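Local atomic coordinates of O-succinylhomoserine sulfhydrylase (Mycobacterium tuberculosis, PDB entry 3NDN), a protein that makes L-homocysteine for methionine biosynthesis, probably by joining hydrogen sulfide to O-succinyl-L-homoserine with the help of covalently bound pyridoxal 5'-phosphate. Residues E88-I93 against G237-G242; L92-P97 against A206-Q211; F110-A115 against K198-N203; F172-N177 against K319-G324; V183-V188 against L216-V221. One frame throughout, in Å; residues are numbered along the deposited sequence.

Interaction 1: E88-I93 against G237-G242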
# COMPACT_ATOMS: atom_id res chain seq x y z
N GLU A 88 6.40 19.16 -6.02
CA GLU A 88 7.17 20.28 -5.45
C GLU A 88 8.58 19.90 -5.01
O GLU A 88 9.53 20.68 -5.19
CB GLU A 88 6.39 20.97 -4.34
CG GLU A 88 7.12 22.15 -3.68
CD GLU A 88 7.08 23.45 -4.48
OE1 GLU A 88 6.53 23.46 -5.62
OE2 GLU A 88 7.60 24.47 -3.95
N ARG A 89 8.74 18.70 -4.43
CA ARG A 89 10.07 18.20 -4.07
C ARG A 89 10.99 18.08 -5.29
O ARG A 89 12.14 18.52 -5.26
CB ARG A 89 9.97 16.87 -3.27
CG ARG A 89 11.31 16.34 -2.72
CD ARG A 89 11.08 15.22 -1.66
NE ARG A 89 10.45 15.75 -0.45
CZ ARG A 89 10.14 15.04 0.65
NH1 ARG A 89 9.58 15.66 1.69
NH2 ARG A 89 10.39 13.73 0.70
N LEU A 90 10.48 17.50 -6.39
CA LEU A 90 11.28 17.38 -7.62
C LEU A 90 11.57 18.77 -8.23
O LEU A 90 12.67 19.02 -8.71
CB LEU A 90 10.58 16.46 -8.67
CG LEU A 90 11.29 16.17 -10.01
CD1 LEU A 90 12.71 15.60 -9.84
CD2 LEU A 90 10.43 15.28 -10.96
N ARG A 91 10.59 19.67 -8.18
CA ARG A 91 10.74 21.04 -8.71
C ARG A 91 11.86 21.79 -7.94
O ARG A 91 12.69 22.49 -8.56
CB ARG A 91 9.42 21.83 -8.61
CG ARG A 91 9.42 23.23 -9.34
CD ARG A 91 8.32 24.20 -8.80
NE ARG A 91 8.51 24.57 -7.39
CZ ARG A 91 9.52 25.32 -6.91
NH1 ARG A 91 10.49 25.78 -7.71
NH2 ARG A 91 9.57 25.58 -5.60
N LEU A 92 11.90 21.61 -6.63
CA LEU A 92 12.94 22.20 -5.76
C LEU A 92 14.33 21.67 -6.10
O LEU A 92 15.26 22.47 -6.22
CB LEU A 92 12.65 21.98 -4.27
CG LEU A 92 11.55 22.90 -3.68
CD1 LEU A 92 10.99 22.33 -2.37
CD2 LEU A 92 12.08 24.33 -3.47
N ILE A 93 14.46 20.35 -6.25
CA ILE A 93 15.75 19.71 -6.64
C ILE A 93 16.29 20.23 -7.99
O ILE A 93 17.51 20.47 -8.15
CB ILE A 93 15.63 18.15 -6.64
CG1 ILE A 93 15.45 17.63 -5.19
CG2 ILE A 93 16.84 17.47 -7.34
CD1 ILE A 93 15.06 16.14 -5.09
N GLY A 237 6.21 6.07 -13.04
CA GLY A 237 5.75 7.45 -12.94
C GLY A 237 6.62 8.34 -13.81
O GLY A 237 7.63 7.88 -14.38
N GLY A 238 6.24 9.60 -13.92
CA GLY A 238 7.08 10.60 -14.64
C GLY A 238 6.73 12.02 -14.27
O GLY A 238 5.87 12.24 -13.41
N ALA A 239 7.37 12.99 -14.92
CA ALA A 239 7.07 14.39 -14.66
C ALA A 239 7.48 15.30 -15.82
O ALA A 239 8.44 15.00 -16.54
CB ALA A 239 7.75 14.87 -13.36
N ILE A 240 6.76 16.42 -15.93
CA ILE A 240 7.11 17.50 -16.88
C ILE A 240 7.45 18.78 -16.10
O ILE A 240 6.64 19.27 -15.32
CB ILE A 240 5.94 17.79 -17.84
CG1 ILE A 240 5.45 16.50 -18.54
CG2 ILE A 240 6.34 18.87 -18.89
CD1 ILE A 240 4.02 16.57 -19.09
N LEU A 241 8.64 19.34 -16.35
CA LEU A 241 9.03 20.63 -15.73
C LEU A 241 9.28 21.76 -16.77
O LEU A 241 9.93 21.51 -17.79
CB LEU A 241 10.24 20.45 -14.79
CG LEU A 241 10.13 19.40 -13.67
CD1 LEU A 241 10.73 18.06 -14.12
CD2 LEU A 241 10.83 19.88 -12.40
N GLY A 242 8.75 22.96 -16.49
CA GLY A 242 8.87 24.14 -17.40
C GLY A 242 8.27 25.44 -16.84
O GLY A 242 8.07 25.57 -15.63
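Leu-90 and Ala-239 supply the tightest touch, and they illustrate how the short side chain of an alanine lets a leucine methyl come close to a strand. Leu-90 points at the strand, its chi1 of -178° placing CG opposite the backbone N, and its CD2 methyl comes to 3.6 Å from CB of Ala-239. Leu-241, two residues along the strand and pointing the same way, packs beside this pair. One branch, CD1, is 4.2 Å from CD2 of Leu-90, while the other, CD2, lies 3.9 Å from CA of Arg-91 and so touches the helix backbone itself. The rest of Arg-91 leads away from the strand. The guanidinium of Arg-91 takes Glu-88 side-on, Arg-91 NE to Glu-88 OE1 at 2.9 Å and Arg-91 NH2 to Glu-88 OE2 at 2.8 Å, both nearly straight and both well above the carboxylate plane; NH1 bonds to Ala-96 O. Strand 238-242 and the helical segment 88-93, part of helix 81-94, cross at -50°. The strand is hydrogen-bonded between strands 98-102 and 220-224, and its other face sends Ile-240 against helices 105-114 and 244-258.

Interaction 2: L92-P97 against A206-Q211; sequences LIEGAP and ATPLLQ
An ST turn at Thr-207 lies in the short, weakly bonded helix of about residues 207-210, which presents Pro-208 to the C-terminal end of helix 81-94 in the large, pyridoxal phosphate-binding domain of a fold type I enzyme. Pro-208 is the common partner: its CB meets Glu-94 OE1 at 3.2 Å and Ile-93 CG2 at 4.2 Å, so CB takes one polar and one apolar neighbour from the helix. CG2 is the branch of Ile-93 that stands anti to the backbone N, and it also reaches CD1 of Leu-209, more loosely, at 4.5 Å. Glu-94 starts out extended but bends at chi2 (75°), which turns the carboxylate across the proline at about a right angle. Both oxygens of buried Glu-94 have polar partners, OE1 in Tyr-223 OH and OE2 in a water. The side chain of Tyr-223 also touches Pro-208, and its bond to OE1 probably helps to hold that oxygen beside the ring. Just beyond Glu-94 the helix gives way at Gly-95, where phi turns positive (76°). On the facing side Thr-207 OG1 gives a 2.6 Å bond to Ala-206 O, in the carbonyl plane on a lone pair, and accepts from Leu-209 N at 3.1 Å. The water completes the junction: it donates to Glu-94 OE2 at 2.7 Å and, weakly, to the backbone O of Gln-211 at 3.3 Å.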
# COMPACT_ATOMS: atom_id res chain seq x y z
N LEU A 92 11.90 21.61 -6.63
CA LEU A 92 12.94 22.20 -5.76
C LEU A 92 14.33 21.67 -6.10
O LEU A 92 15.26 22.47 -6.22
CB LEU A 92 12.65 21.98 -4.27
CG LEU A 92 11.55 22.90 -3.68
CD1 LEU A 92 10.99 22.33 -2.37
CD2 LEU A 92 12.08 24.33 -3.47
N ILE A 93 14.46 20.35 -6.25
CA ILE A 93 15.75 19.71 -6.64
C ILE A 93 16.29 20.23 -7.99
O ILE A 93 17.51 20.47 -8.15
CB ILE A 93 15.63 18.15 -6.64
CG1 ILE A 93 15.45 17.63 -5.19
CG2 ILE A 93 16.84 17.47 -7.34
CD1 ILE A 93 15.06 16.14 -5.09
N GLU A 94 15.39 20.38 -8.96
CA GLU A 94 15.76 20.75 -10.34
C GLU A 94 15.99 22.25 -10.53
O GLU A 94 16.80 22.67 -11.38
CB GLU A 94 14.69 20.21 -11.30
CG GLU A 94 14.92 20.47 -12.82
CD GLU A 94 15.99 19.55 -13.44
OE1 GLU A 94 16.23 18.45 -12.91
OE2 GLU A 94 16.59 19.95 -14.46
N GLY A 95 15.28 23.07 -9.75
CA GLY A 95 15.29 24.55 -9.91
C GLY A 95 14.47 25.03 -11.10
O GLY A 95 14.89 25.95 -11.82
N ALA A 96 13.28 24.45 -11.29
CA ALA A 96 12.36 24.81 -12.38
C ALA A 96 11.26 25.76 -11.85
O ALA A 96 11.02 25.76 -10.64
CB ALA A 96 11.71 23.55 -12.96
N PRO A 97 10.61 26.54 -12.75
CA PRO A 97 9.48 27.40 -12.33
C PRO A 97 8.20 26.65 -11.91
O PRO A 97 7.46 27.14 -11.05
CB PRO A 97 9.23 28.29 -13.58
CG PRO A 97 10.53 28.19 -14.39
CD PRO A 97 10.98 26.78 -14.16
N ALA A 206 21.24 10.83 -17.16
CA ALA A 206 22.10 11.60 -16.25
C ALA A 206 21.58 11.85 -14.82
O ALA A 206 22.37 11.94 -13.88
CB ALA A 206 22.47 12.93 -16.91
N THR A 207 20.25 11.96 -14.68
CA THR A 207 19.58 12.43 -13.44
C THR A 207 19.88 13.92 -13.16
O THR A 207 20.88 14.45 -13.65
CB THR A 207 19.96 11.59 -12.16
OG1 THR A 207 21.16 12.12 -11.57
CG2 THR A 207 20.16 10.09 -12.49
N PRO A 208 19.02 14.59 -12.35
CA PRO A 208 19.26 16.00 -11.98
C PRO A 208 20.52 16.23 -11.14
O PRO A 208 20.94 17.38 -10.91
CB PRO A 208 18.00 16.39 -11.18
CG PRO A 208 17.27 15.13 -10.90
CD PRO A 208 17.69 14.11 -11.93
N LEU A 209 21.14 15.14 -10.69
CA LEU A 209 22.32 15.29 -9.87
C LEU A 209 23.59 15.48 -10.71
O LEU A 209 24.56 16.08 -10.23
CB LEU A 209 22.45 14.11 -8.91
CG LEU A 209 21.65 14.17 -7.60
CD1 LEU A 209 20.16 14.48 -7.80
CD2 LEU A 209 21.82 12.88 -6.86
N LEU A 210 23.59 14.98 -11.95
CA LEU A 210 24.82 15.01 -12.77
C LEU A 210 24.81 15.97 -13.98
O LEU A 210 25.86 16.26 -14.54
CB LEU A 210 25.23 13.60 -13.21
CG LEU A 210 25.39 12.52 -12.13
CD1 LEU A 210 25.83 11.23 -12.78
CD2 LEU A 210 26.37 12.95 -11.02
N GLN A 211 23.63 16.45 -14.36
CA GLN A 211 23.46 17.33 -15.54
C GLN A 211 22.23 18.23 -15.33
O GLN A 211 21.12 17.72 -15.08
CB GLN A 211 23.29 16.50 -16.82
CG GLN A 211 23.17 17.31 -18.11
CD GLN A 211 23.32 16.45 -19.35
OE1 GLN A 211 24.36 16.46 -20.01
NE2 GLN A 211 22.28 15.69 -19.68
O HOH W 1 18.29 19.04 -16.28

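Interaction 3: F110-A115 against K198-N203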
# COMPACT_ATOMS: atom_id res chain seq x y z
N PHE A 110 5.19 12.20 -24.38
CA PHE A 110 4.10 12.43 -25.34
C PHE A 110 3.31 13.71 -25.00
O PHE A 110 3.05 14.53 -25.89
CB PHE A 110 3.15 11.21 -25.48
CG PHE A 110 1.93 11.50 -26.30
CD1 PHE A 110 2.01 11.56 -27.70
CD2 PHE A 110 0.72 11.82 -25.68
CE1 PHE A 110 0.90 11.89 -28.47
CE2 PHE A 110 -0.40 12.15 -26.43
CZ PHE A 110 -0.32 12.19 -27.84
N THR A 111 2.94 13.87 -23.74
CA THR A 111 2.14 15.04 -23.33
C THR A 111 2.92 16.36 -23.46
O THR A 111 2.35 17.38 -23.87
CB THR A 111 1.51 14.85 -21.91
OG1 THR A 111 0.66 13.69 -21.93
CG2 THR A 111 0.69 16.05 -21.49
N SER A 112 4.22 16.34 -23.18
CA SER A 112 5.03 17.57 -23.26
C SER A 112 5.14 18.05 -24.72
O SER A 112 4.96 19.24 -25.01
CB SER A 112 6.41 17.40 -22.63
OG SER A 112 7.23 16.49 -23.36
N LEU A 113 5.42 17.10 -25.62
CA LEU A 113 5.49 17.36 -27.06
C LEU A 113 4.14 17.69 -27.67
O LEU A 113 4.04 18.61 -28.51
CB LEU A 113 6.15 16.18 -27.80
CG LEU A 113 7.63 15.95 -27.53
CD1 LEU A 113 8.09 14.63 -28.14
CD2 LEU A 113 8.50 17.12 -28.05
N GLY A 114 3.09 16.97 -27.26
CA GLY A 114 1.73 17.23 -27.73
C GLY A 114 1.23 18.61 -27.31
O GLY A 114 0.45 19.23 -28.03
N ALA A 115 1.71 19.08 -26.16
CA ALA A 115 1.39 20.42 -25.68
C ALA A 115 1.93 21.53 -26.59
O ALA A 115 1.39 22.64 -26.59
CB ALA A 115 1.98 20.60 -24.28
N LYS A 198 10.90 25.85 -28.73
CA LYS A 198 11.12 25.50 -27.32
C LYS A 198 11.90 24.18 -27.22
O LYS A 198 11.54 23.20 -27.88
CB LYS A 198 9.79 25.36 -26.56
CG LYS A 198 8.91 26.62 -26.55
CD LYS A 198 9.53 27.76 -25.73
CE LYS A 198 8.76 29.06 -25.92
NZ LYS A 198 9.15 30.11 -24.91
N VAL A 199 12.92 24.14 -26.37
CA VAL A 199 13.80 22.97 -26.28
C VAL A 199 13.34 21.99 -25.18
O VAL A 199 13.27 22.38 -24.01
CB VAL A 199 15.26 23.40 -26.02
CG1 VAL A 199 16.17 22.19 -25.85
CG2 VAL A 199 15.77 24.30 -27.16
N VAL A 200 13.05 20.74 -25.56
CA VAL A 200 12.66 19.68 -24.59
C VAL A 200 13.82 18.68 -24.42
O VAL A 200 14.18 18.00 -25.38
CB VAL A 200 11.34 18.92 -25.00
CG1 VAL A 200 10.89 17.90 -23.91
CG2 VAL A 200 10.20 19.89 -25.28
N LEU A 201 14.40 18.63 -23.22
CA LEU A 201 15.47 17.69 -22.86
C LEU A 201 14.93 16.50 -22.05
O LEU A 201 14.28 16.71 -21.04
CB LEU A 201 16.55 18.40 -22.01
CG LEU A 201 17.69 17.57 -21.41
CD1 LEU A 201 18.65 17.07 -22.50
CD2 LEU A 201 18.48 18.35 -20.31
N ASP A 202 15.20 15.28 -22.52
CA ASP A 202 14.95 14.02 -21.77
C ASP A 202 16.24 13.71 -21.01
O ASP A 202 17.25 13.36 -21.62
CB ASP A 202 14.56 12.91 -22.79
CG ASP A 202 14.49 11.51 -22.18
OD1 ASP A 202 15.15 11.23 -21.15
OD2 ASP A 202 13.76 10.66 -22.76
N ASN A 203 16.20 13.87 -19.68
CA ASN A 203 17.40 13.82 -18.82
C ASN A 203 17.51 12.54 -17.96
O ASN A 203 18.14 12.55 -16.89
CB ASN A 203 17.43 15.07 -17.90
CG ASN A 203 18.83 15.36 -17.35
OD1 ASN A 203 19.83 15.18 -18.05
ND2 ASN A 203 18.89 15.81 -16.10
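Here a helix rests on the central sheet through very few atoms: helix 105-114 lies over strand 198-202, an inner strand of the seven-stranded mixed sheet that forms the core of the fold type I, pyridoxal phosphate-dependent large domain. Val-200 is the one residue of 198-203 to touch 110-115, and its two methyls divide the work. CG1, anti to the backbone N, faces the hydroxyl of Ser-112; CG2, beside that nitrogen, faces Leu-113. On the helix side, CD2 of Leu-113 stands 4.3 Å from CG2 of Val-200, an ordinary apolar distance. Leu-113 does not start out toward the strand; only its outer end reaches it. Little surface is buried; Val-200 also packs on Val-220, Phe-171 and Leu-116. No hydrogen bond joins 110-115 to 198-203. The strand is held instead by its backbone bonds to strands 169-173 and 220-224, and the helix is tied through Ser-112 O to Tyr-246 OH and through Gly-114 O to Arg-143 of the second subunit. Farther along the strand, Asp-202 places OD2 close to N1 of the pyridoxal-lysine at position 227, the arrangement expected of this fold, so the sheet that receives the helix also carries a residue beside the cofactor. Ser-112 shows how a polar group is made acceptable against a valine: with chi1 at 67° its OG turns back within hydrogen-bonding reach of the backbone O atoms of Ala-108, the stronger partner, and Val-109, which its single proton can serve only by being shared or by alternating, while OG remains 4.0 Å from Val-200 CG1.

Interaction 4: F172-N177 against K319-G324; sequences FETPSN and KRQMSG
The carboxamide of Gln-321 is the flat group of this contact, and its polar atoms are used at the edge: NE2 bonds to Val-183 O and to a water, and OE1 accepts from the backbone N of Ile-185. The other ring-bearing partner, Pro-175, is puckered rather than flat, and its CG and CD receive the methyl of Met-322. The contact joins the loop leaving strand 169-173 of the seven-stranded sheet, in the fold type I large domain, to the C-terminal end of helix 315-321. The loop contains a cis peptide bond between Thr-174 and Pro-175. Met-322 is the first residue beyond the helix; its chain runs extended until it bends at chi3 (75°), and its methyl end comes up against the CG-CD side of the proline ring. CE of Met-322 then lies 3.8 Å from CG and 3.9 Å from CD of Pro-175, while SD stands a little farther off, 4.1 Å from CG. Gln-321 carries CG between its backbone N and carbonyl carbon (chi1 72°) and is extended beyond, so that its amide comes at Thr-174 from the opposite direction. The two ends do not bond directly, for Gln-321 NE2 and Thr-174 OG1 are 3.9 Å apart. Both are nevertheless well occupied: Val-183 gives its N to Thr-174 OG1 as well as its O to the amide, so one residue of a third chain segment ties the two together. The water bridges them too, 2.8 Å from Thr-174 OG1 and accepting from Gln-321 NE2 at 3.1 Å.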
# COMPACT_ATOMS: atom_id res chain seq x y z
N PHE A 172 15.70 15.99 -27.78
CA PHE A 172 16.84 15.05 -27.80
C PHE A 172 17.12 14.45 -26.40
O PHE A 172 16.63 14.98 -25.40
CB PHE A 172 18.13 15.69 -28.38
CG PHE A 172 18.64 16.91 -27.61
CD1 PHE A 172 19.49 16.77 -26.52
CD2 PHE A 172 18.28 18.20 -28.02
CE1 PHE A 172 19.97 17.89 -25.81
CE2 PHE A 172 18.75 19.34 -27.32
CZ PHE A 172 19.60 19.19 -26.21
N GLU A 173 17.88 13.35 -26.37
CA GLU A 173 18.46 12.76 -25.14
C GLU A 173 19.98 12.90 -25.19
O GLU A 173 20.56 12.80 -26.28
CB GLU A 173 18.16 11.26 -25.04
CG GLU A 173 16.68 10.85 -25.03
CD GLU A 173 16.47 9.38 -25.42
OE1 GLU A 173 17.39 8.54 -25.19
OE2 GLU A 173 15.38 9.06 -25.95
N THR A 174 20.62 13.11 -24.04
CA THR A 174 22.10 13.09 -23.94
C THR A 174 22.56 12.69 -22.52
O THR A 174 22.04 13.22 -21.54
CB THR A 174 22.78 14.42 -24.41
OG1 THR A 174 24.21 14.27 -24.39
CG2 THR A 174 22.39 15.62 -23.53
N PRO A 175 23.47 11.70 -22.40
CA PRO A 175 24.00 10.81 -23.45
C PRO A 175 22.91 9.92 -24.07
O PRO A 175 21.84 9.79 -23.47
CB PRO A 175 25.00 9.93 -22.70
CG PRO A 175 25.34 10.69 -21.42
CD PRO A 175 24.05 11.41 -21.08
N SER A 176 23.18 9.32 -25.23
CA SER A 176 22.26 8.36 -25.89
C SER A 176 22.44 6.95 -25.33
O SER A 176 23.40 6.69 -24.61
CB SER A 176 22.42 8.36 -27.42
OG SER A 176 23.61 7.69 -27.83
N ASN A 177 21.52 6.06 -25.66
CA ASN A 177 21.56 4.69 -25.14
C ASN A 177 21.32 3.71 -26.28
O ASN A 177 20.28 3.77 -26.93
CB ASN A 177 20.52 4.55 -24.03
CG ASN A 177 20.21 3.10 -23.67
OD1 ASN A 177 21.11 2.26 -23.57
ND2 ASN A 177 18.93 2.81 -23.46
N LYS A 319 32.89 16.71 -19.90
CA LYS A 319 33.44 17.48 -18.76
C LYS A 319 32.85 18.89 -18.65
O LYS A 319 32.75 19.44 -17.55
CB LYS A 319 34.98 17.55 -18.79
CG LYS A 319 35.72 16.20 -18.59
CD LYS A 319 35.69 15.67 -17.15
CE LYS A 319 36.67 16.38 -16.23
NZ LYS A 319 36.66 15.79 -14.86
N ARG A 320 32.44 19.46 -19.79
CA ARG A 320 31.82 20.79 -19.85
C ARG A 320 30.40 20.82 -19.27
O ARG A 320 30.04 21.76 -18.58
CB ARG A 320 31.75 21.30 -21.30
CG ARG A 320 32.94 22.08 -21.79
CD ARG A 320 32.55 23.15 -22.84
NE ARG A 320 31.86 22.65 -24.04
CZ ARG A 320 32.45 22.01 -25.06
NH1 ARG A 320 33.75 21.74 -25.03
NH2 ARG A 320 31.74 21.63 -26.11
N GLN A 321 29.59 19.80 -19.57
CA GLN A 321 28.15 19.84 -19.22
C GLN A 321 27.65 18.79 -18.20
O GLN A 321 26.50 18.87 -17.74
CB GLN A 321 27.27 19.83 -20.49
CG GLN A 321 27.20 18.52 -21.27
CD GLN A 321 26.41 18.64 -22.58
OE1 GLN A 321 26.22 19.73 -23.11
NE2 GLN A 321 25.96 17.50 -23.10
N MET A 322 28.50 17.81 -17.86
CA MET A 322 28.16 16.79 -16.84
C MET A 322 29.17 16.82 -15.67
O MET A 322 30.35 17.13 -15.88
CB MET A 322 28.16 15.39 -17.44
CG MET A 322 27.37 15.21 -18.74
SD MET A 322 27.52 13.54 -19.42
CE MET A 322 26.45 12.59 -18.31
N SER A 323 28.71 16.47 -14.48
CA SER A 323 29.56 16.39 -13.27
C SER A 323 30.00 14.97 -12.90
O SER A 323 30.76 14.77 -11.93
CB SER A 323 28.89 17.09 -12.07
OG SER A 323 27.76 16.37 -11.59
N GLY A 324 29.55 13.99 -13.69
CA GLY A 324 29.95 12.59 -13.59
C GLY A 324 29.48 11.83 -14.82
O GLY A 324 28.64 12.33 -15.57
O HOH W 2 25.48 14.72 -21.92

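Interaction 5: V183-V188 against L216-V221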
# COMPACT_ATOMS: atom_id res chain seq x y z
N VAL A 183 24.98 15.26 -27.20
CA VAL A 183 24.50 16.46 -27.89
C VAL A 183 24.99 17.70 -27.11
O VAL A 183 24.93 17.71 -25.88
CB VAL A 183 22.95 16.47 -27.99
CG1 VAL A 183 22.44 17.75 -28.65
CG2 VAL A 183 22.44 15.24 -28.76
N ASP A 184 25.51 18.72 -27.81
CA ASP A 184 26.00 19.95 -27.17
C ASP A 184 24.80 20.83 -26.74
O ASP A 184 24.22 21.53 -27.58
CB ASP A 184 26.91 20.72 -28.16
CG ASP A 184 27.74 21.83 -27.50
OD1 ASP A 184 27.26 22.53 -26.58
OD2 ASP A 184 28.88 22.06 -27.95
N ILE A 185 24.43 20.80 -25.46
CA ILE A 185 23.17 21.45 -25.00
C ILE A 185 23.13 22.98 -25.27
O ILE A 185 22.18 23.48 -25.88
CB ILE A 185 22.83 21.13 -23.51
CG1 ILE A 185 22.64 19.62 -23.29
CG2 ILE A 185 21.56 21.89 -23.03
CD1 ILE A 185 22.65 19.21 -21.79
N ALA A 186 24.16 23.71 -24.83
CA ALA A 186 24.20 25.17 -25.02
C ALA A 186 24.18 25.60 -26.50
O ALA A 186 23.50 26.56 -26.86
CB ALA A 186 25.38 25.80 -24.30
N ALA A 187 24.92 24.89 -27.35
CA ALA A 187 24.98 25.25 -28.77
C ALA A 187 23.66 24.95 -29.49
O ALA A 187 23.20 25.76 -30.31
CB ALA A 187 26.16 24.55 -29.44
N VAL A 188 23.04 23.81 -29.19
CA VAL A 188 21.75 23.48 -29.81
C VAL A 188 20.64 24.43 -29.33
O VAL A 188 19.79 24.85 -30.12
CB VAL A 188 21.37 21.98 -29.59
CG1 VAL A 188 19.91 21.71 -30.00
CG2 VAL A 188 22.33 21.08 -30.36
N LEU A 216 21.34 26.33 -18.64
CA LEU A 216 21.87 26.37 -19.99
C LEU A 216 20.82 26.86 -21.00
O LEU A 216 21.09 26.93 -22.20
CB LEU A 216 22.46 25.01 -20.39
CG LEU A 216 23.69 24.54 -19.61
CD1 LEU A 216 23.94 23.05 -19.78
CD2 LEU A 216 24.94 25.35 -19.99
N GLY A 217 19.64 27.21 -20.49
CA GLY A 217 18.57 27.79 -21.29
C GLY A 217 17.57 26.82 -21.90
O GLY A 217 16.82 27.19 -22.81
N VAL A 218 17.55 25.58 -21.41
CA VAL A 218 16.55 24.61 -21.85
C VAL A 218 15.18 25.09 -21.33
O VAL A 218 15.09 25.64 -20.23
CB VAL A 218 16.91 23.18 -21.36
CG1 VAL A 218 15.78 22.22 -21.56
CG2 VAL A 218 18.15 22.66 -22.09
N ASP A 219 14.12 24.91 -22.12
CA ASP A 219 12.78 25.39 -21.76
C ASP A 219 11.96 24.39 -20.93
O ASP A 219 11.18 24.79 -20.08
CB ASP A 219 12.00 25.78 -23.02
CG ASP A 219 12.72 26.85 -23.84
OD1 ASP A 219 12.55 28.05 -23.52
OD2 ASP A 219 13.46 26.48 -24.78
N VAL A 220 12.15 23.11 -21.22
CA VAL A 220 11.36 21.99 -20.66
C VAL A 220 12.26 20.79 -20.38
O VAL A 220 13.12 20.45 -21.21
CB VAL A 220 10.24 21.52 -21.66
CG1 VAL A 220 9.39 20.38 -21.06
CG2 VAL A 220 9.32 22.70 -22.07
N VAL A 221 12.09 20.16 -19.21
CA VAL A 221 12.82 18.92 -18.90
C VAL A 221 11.79 17.83 -18.55
O VAL A 221 10.80 18.11 -17.84
CB VAL A 221 13.87 19.12 -17.75
CG1 VAL A 221 14.52 17.81 -17.38
CG2 VAL A 221 14.93 20.14 -18.16
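Leu-216 and Ile-185 bury the most surface in this contact, with Ala-186 next, and together they show how a helix start can be seated against an incoming loop. Ile-185 uses a single branch: CG2, anti to its backbone N while CG1 takes the place beside it (chi1 -60°), lies 3.6 Å from CG2 of Val-218 and 4.2 Å from CB of Leu-216. The isoleucine crosses the leucine at about a right angle, and CD1 of Leu-216 is equally near the same methyl. Beside them, on the more exposed side, CB of Ala-186 touches CD2 of Leu-216 at 4.4 Å. Gly-217, with phi 92°, lies between Leu-216 and Val-218, a positive phi that favours glycine; both neighbours reach Ile-185. The helix itself begins at an N-cap, Asp-184, whose OD1 accepts a long, weak bond from Ala-187 N (3.4 Å). Helix 185-194 connects the neighbouring parallel strands 169-173 and 198-202, and the loop that meets its start feeds strand 220-224; the arrangement belongs to the beta-alpha-beta crossovers of the fold type I large domain.

How the interactions relate
Four of the contacts are buried; interaction 5 alone has an exposed residue, Ala-186, among those that touch. Interactions 1 and 3 set helices on the same seven-stranded sheet, with Ile-240 of interaction 1 packing against Thr-111 and Ser-112 of interaction 3. Interaction 5 is joined to interaction 1 by Leu-241 N to Val-221 O. Interactions 1 and 2 share helix 81-94, the first on its side, the second near its end. None of the five has a direct hydrogen bond across; interactions 2 and 4, where Glu-94, Thr-174 and Gln-321 bring polar side chains to the partner segment, are each bridged by a water and are connected by Gln-211 NE2 to Thr-174 O.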